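Local coordinates for thiol transferase (Phanerochaete chrysosporium, PDB 4F0B) that acts as a glutathione transferase of the Ure2p class and binds oxidized glutathione disulfide, at the interface of chains A and B. Coordinates in Å, arbitrary orientation; residue numbers count along the deposited sequence, not the author numbering. Chains: chain A/B, Thiol transferase.

Contacts 1 and 2 are neighbouring stretches of one two-fold symmetric interface, the centres of their C-alpha atoms about 12 Å apart. A:Gln132, on helix 109-139, belongs to both: its amide nitrogen turns back to its own helix in contact 1, while its amide oxygen takes bonds from chain B in contact 2. Contact 1 pairs this long helix with its copy through apolar and backbone surfaces; contact 2 adds helix 145-166 and brings in polar groups. Along the two-fold axis a close-fitting stretch thus passes into a bonded one, and contact 2 and its twin flank the axis at the same end, as would suit a GST-type dimer.

Contact 1: the interface of chains A and B. Residues chain A 123-124, 128-129, 132; chain B 123-124, 128-129, 132.
Two copies of a glutathione transferase meet here in a symmetric helix-to-helix interface, which probably joins the chains of a dimer, as is usual in the GST family. Helix 109-139 of chain A runs alongside helix 109-138 of chain B at a shallow angle, nearest at A:Gly124 and diverging toward A:Gln132, and no polar bond links the two sides within this patch; the fit rests on shape. At A:Gly124 the lack of a side chain lets the partner come close to the backbone: the CA of A:Gly124 lies 3.4 Å from the carbonyl O of B:His123. The B:His123 ring, its CG anti to the backbone N (chi1 -155°), presents CD2 edge-on, with the amide N of A:Gly124 in the ring plane. Further along, the two prolines cross obliquely, CB of A:Pro128 standing 3.8 Å from CB of B:Pro128, while each CG also meets its counterpart. Beyond them A:Met129 bends at chi2 and chi3, so that its methyl CE reaches tip to tip toward the amide of B:Gln132, 3.7 Å from NE2. That amide is itself held in place within chain B: NE2 of B:Gln132 donates to the backbone O of B:Pro128 at 3.0 Å, one helical turn back, with the acceptor near the amide plane. The bond satisfies one N-H and helps fix the amide's rotation, so the methyl meets a group already held by its own helix. The twin pair, A:Gln132 and B:Met129, does the same.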
# COMPACT_ATOMS: atom_id res chain seq x y z
N HIS A 123 -3.69 2.30 0.81
CA HIS A 123 -3.22 1.48 -0.29
C HIS A 123 -3.42 -0.03 -0.01
O HIS A 123 -3.60 -0.82 -0.94
CB HIS A 123 -1.75 1.80 -0.50
CG HIS A 123 -1.28 1.51 -1.88
ND1 HIS A 123 -1.27 2.47 -2.88
CD2 HIS A 123 -0.77 0.38 -2.42
CE1 HIS A 123 -0.79 1.93 -3.99
NE2 HIS A 123 -0.45 0.66 -3.73
N GLY A 124 -3.38 -0.39 1.28
CA GLY A 124 -3.57 -1.79 1.67
C GLY A 124 -4.94 -2.08 2.24
O GLY A 124 -5.31 -3.23 2.39
N PRO A 128 -7.93 -1.72 -1.78
CA PRO A 128 -8.16 -3.15 -2.05
C PRO A 128 -9.56 -3.58 -1.60
O PRO A 128 -10.25 -4.29 -2.35
CB PRO A 128 -7.08 -3.84 -1.21
CG PRO A 128 -5.92 -2.82 -1.24
CD PRO A 128 -6.62 -1.47 -1.14
N MET A 129 -9.99 -3.20 -0.39
CA MET A 129 -11.25 -3.74 0.13
C MET A 129 -12.48 -3.11 -0.50
O MET A 129 -13.44 -3.82 -0.85
CB MET A 129 -11.29 -3.59 1.64
CG MET A 129 -10.21 -4.37 2.35
SD MET A 129 -10.31 -6.18 2.14
CE MET A 129 -9.09 -6.49 0.88
N GLN A 132 -12.84 -4.65 -3.80
CA GLN A 132 -13.49 -5.97 -3.78
C GLN A 132 -14.98 -5.79 -3.60
O GLN A 132 -15.76 -6.54 -4.19
CB GLN A 132 -12.93 -6.87 -2.68
CG GLN A 132 -11.41 -7.15 -2.77
CD GLN A 132 -10.89 -7.24 -4.19
OE1 GLN A 132 -11.17 -8.19 -4.93
NE2 GLN A 132 -10.14 -6.22 -4.59
N HIS B 123 2.07 -4.00 -1.14
CA HIS B 123 1.13 -3.57 -0.11
C HIS B 123 -0.30 -3.50 -0.64
O HIS B 123 -1.26 -3.69 0.11
CB HIS B 123 1.59 -2.21 0.38
CG HIS B 123 1.14 -1.89 1.76
ND1 HIS B 123 1.94 -2.15 2.85
CD2 HIS B 123 0.01 -1.32 2.24
CE1 HIS B 123 1.31 -1.76 3.95
NE2 HIS B 123 0.14 -1.24 3.61
N GLY B 124 -0.44 -3.22 -1.94
CA GLY B 124 -1.74 -3.18 -2.57
C GLY B 124 -2.11 -4.43 -3.36
O GLY B 124 -3.28 -4.56 -3.74
N PRO B 128 -2.85 -7.98 0.07
CA PRO B 128 -4.31 -8.03 0.07
C PRO B 128 -4.85 -9.24 -0.67
O PRO B 128 -5.79 -9.89 -0.14
CB PRO B 128 -4.73 -6.73 -0.61
CG PRO B 128 -3.59 -5.78 -0.24
CD PRO B 128 -2.35 -6.63 -0.29
N MET B 129 -4.31 -9.56 -1.83
CA MET B 129 -4.90 -10.62 -2.65
C MET B 129 -4.57 -11.99 -2.10
O MET B 129 -5.45 -12.87 -2.08
CB MET B 129 -4.43 -10.44 -4.09
CG MET B 129 -4.94 -9.14 -4.70
SD MET B 129 -6.77 -9.03 -4.83
CE MET B 129 -7.18 -8.01 -3.41
N GLN B 132 -6.76 -12.58 0.72
CA GLN B 132 -8.13 -12.97 0.38
C GLN B 132 -8.19 -14.41 -0.06
O GLN B 132 -9.17 -15.10 0.24
CB GLN B 132 -8.80 -12.07 -0.68
CG GLN B 132 -8.85 -10.54 -0.34
CD GLN B 132 -9.06 -10.29 1.15
OE1 GLN B 132 -10.13 -10.59 1.70
NE2 GLN B 132 -8.01 -9.84 1.83

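Contact 2: the interface of chains A and B. Residues chain A 132, 135-136, 140, 144, 147, 151; chain B 136, 146-147, 150-151.
The guanidinium of B:Arg150 lies flat on the imidazole of A:His135, the two planes 7° apart, with CG of A:His135 over the centre of one guanidinium face. In return NH1 of B:Arg150 stands over the middle of the imidazole, 3.3 Å from the ring centroid, as a cation-pi contact. The edge of the guanidinium faces the amide of A:Gln132 and the hydroxyl of B:Tyr151, while A:Phe136 has A:Ala147 CB over one face and A:His135 CD2 over the other. B:Arg150 runs extended from CG to NE, carrying its tip across to chain A. There NH2 donates to OE1 of A:Gln132 at 2.9 Å, nearly straight (165° at H), and the phenol OH of B:Tyr151 donates to the same oxygen at 2.6 Å. Both donors approach in the carbonyl plane on lone pairs, so two bonds grip OE1. An alanine in place of B:Arg150 would remove the guanidinium and would probably leave A:Gln132 OE1 with a weaker hold and the A:His135 face without its stacking partner. Tip to tip, NE2 of A:His135 shares a hydrogen bond of 2.7 Å with the phenol OH of B:Tyr146, its direction undecided; NE2 also lies in the phenol ring plane. A:His135 and B:Tyr146 both reach out with CG anti to the backbone N (chi1 -179° for A:His135). The stacked guanidinium would be expected to disfavour a positive charge on the imidazole. A:Ile144 crosses the phenol ring obliquely, its methyl CD1 3.7 Å from CD1 of B:Tyr146 at the rim, and CE1 of A:Phe136 meets the same edge, 3.8 Å from CE1 of B:Tyr146. Within the alpha-helical GST region, the patch sets the final turns of helix 109-139 and the segment following it against the opening turns of helix 145-166 of chain B.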
# COMPACT_ATOMS: atom_id res chain seq x y z
N GLN A 132 -12.84 -4.65 -3.80
CA GLN A 132 -13.49 -5.97 -3.78
C GLN A 132 -14.98 -5.79 -3.60
O GLN A 132 -15.76 -6.54 -4.19
CB GLN A 132 -12.93 -6.87 -2.68
CG GLN A 132 -11.41 -7.15 -2.77
CD GLN A 132 -10.89 -7.24 -4.19
OE1 GLN A 132 -11.17 -8.19 -4.93
NE2 GLN A 132 -10.14 -6.22 -4.59
N HIS A 135 -16.23 -5.00 -6.87
CA HIS A 135 -16.26 -6.19 -7.73
C HIS A 135 -17.51 -7.04 -7.46
O HIS A 135 -18.29 -7.33 -8.36
CB HIS A 135 -15.03 -7.07 -7.55
CG HIS A 135 -15.09 -8.25 -8.47
ND1 HIS A 135 -14.89 -8.12 -9.83
CD2 HIS A 135 -15.43 -9.55 -8.25
CE1 HIS A 135 -15.06 -9.30 -10.40
NE2 HIS A 135 -15.40 -10.17 -9.48
N PHE A 136 -17.74 -7.40 -6.21
CA PHE A 136 -18.84 -8.31 -5.91
C PHE A 136 -20.22 -7.65 -6.02
O PHE A 136 -21.17 -8.28 -6.45
CB PHE A 136 -18.64 -8.98 -4.55
CG PHE A 136 -17.57 -10.03 -4.57
CD1 PHE A 136 -17.79 -11.27 -5.17
CD2 PHE A 136 -16.32 -9.74 -4.02
CE1 PHE A 136 -16.78 -12.25 -5.19
CE2 PHE A 136 -15.31 -10.70 -4.03
CZ PHE A 136 -15.54 -11.95 -4.62
N ALA A 140 -19.30 -8.40 -10.69
CA ALA A 140 -19.22 -9.86 -10.83
C ALA A 140 -20.44 -10.40 -11.55
O ALA A 140 -21.55 -9.90 -11.33
CB ALA A 140 -19.11 -10.53 -9.47
N ILE A 144 -23.01 -12.97 -5.00
CA ILE A 144 -22.54 -13.81 -3.90
C ILE A 144 -22.69 -13.01 -2.59
O ILE A 144 -21.80 -12.22 -2.23
CB ILE A 144 -21.09 -14.17 -4.12
CG1 ILE A 144 -20.95 -14.80 -5.52
CG2 ILE A 144 -20.61 -15.12 -3.05
CD1 ILE A 144 -19.55 -15.10 -5.92
N ALA A 147 -19.83 -12.59 -0.00
CA ALA A 147 -18.73 -11.74 -0.40
C ALA A 147 -19.09 -10.27 -0.48
O ALA A 147 -18.30 -9.43 -0.05
CB ALA A 147 -18.18 -12.21 -1.75
N TYR A 151 -17.13 -7.55 2.07
CA TYR A 151 -16.36 -6.37 1.64
C TYR A 151 -17.09 -5.07 1.88
O TYR A 151 -16.41 -4.07 2.14
CB TYR A 151 -15.83 -6.53 0.19
CG TYR A 151 -14.87 -7.68 0.13
CD1 TYR A 151 -13.63 -7.57 0.76
CD2 TYR A 151 -15.22 -8.89 -0.47
CE1 TYR A 151 -12.74 -8.65 0.81
CE2 TYR A 151 -14.35 -9.98 -0.45
CZ TYR A 151 -13.12 -9.86 0.19
OH TYR A 151 -12.26 -10.93 0.24
N PHE B 136 -10.74 -17.17 1.78
CA PHE B 136 -11.72 -18.06 1.19
C PHE B 136 -11.37 -19.55 1.35
O PHE B 136 -12.24 -20.40 1.12
CB PHE B 136 -12.06 -17.64 -0.25
CG PHE B 136 -12.95 -16.43 -0.28
CD1 PHE B 136 -14.33 -16.58 -0.10
CD2 PHE B 136 -12.43 -15.15 -0.43
CE1 PHE B 136 -15.18 -15.49 -0.11
CE2 PHE B 136 -13.27 -14.05 -0.44
CZ PHE B 136 -14.64 -14.21 -0.29
N TYR B 146 -16.15 -19.34 -7.04
CA TYR B 146 -15.87 -18.11 -7.79
C TYR B 146 -14.76 -17.29 -7.10
O TYR B 146 -13.84 -16.74 -7.74
CB TYR B 146 -17.15 -17.30 -7.97
CG TYR B 146 -16.90 -15.97 -8.70
CD1 TYR B 146 -16.49 -14.84 -7.99
CD2 TYR B 146 -17.07 -15.88 -10.07
CE1 TYR B 146 -16.26 -13.63 -8.64
CE2 TYR B 146 -16.84 -14.67 -10.74
CZ TYR B 146 -16.45 -13.57 -10.00
OH TYR B 146 -16.23 -12.39 -10.69
N ALA B 147 -14.88 -17.17 -5.78
CA ALA B 147 -13.94 -16.37 -5.02
C ALA B 147 -12.60 -17.06 -4.84
O ALA B 147 -11.55 -16.41 -4.96
CB ALA B 147 -14.55 -15.98 -3.63
N ARG B 150 -10.93 -16.65 -8.14
CA ARG B 150 -10.55 -15.23 -8.32
C ARG B 150 -9.22 -14.91 -7.62
O ARG B 150 -8.31 -14.32 -8.22
CB ARG B 150 -11.67 -14.31 -7.82
CG ARG B 150 -11.27 -12.83 -7.79
CD ARG B 150 -12.50 -11.98 -7.43
NE ARG B 150 -12.14 -10.58 -7.17
CZ ARG B 150 -11.92 -9.68 -8.12
NH1 ARG B 150 -11.98 -10.00 -9.41
NH2 ARG B 150 -11.59 -8.44 -7.78
N TYR B 151 -9.12 -15.29 -6.35
CA TYR B 151 -7.94 -14.88 -5.59
C TYR B 151 -6.71 -15.76 -5.86
O TYR B 151 -5.59 -15.25 -5.74
CB TYR B 151 -8.25 -14.65 -4.08
CG TYR B 151 -9.24 -13.52 -3.95
CD1 TYR B 151 -8.88 -12.24 -4.33
CD2 TYR B 151 -10.54 -13.76 -3.54
CE1 TYR B 151 -9.81 -11.19 -4.31
CE2 TYR B 151 -11.46 -12.72 -3.48
CZ TYR B 151 -11.09 -11.43 -3.87
OH TYR B 151 -12.02 -10.42 -3.84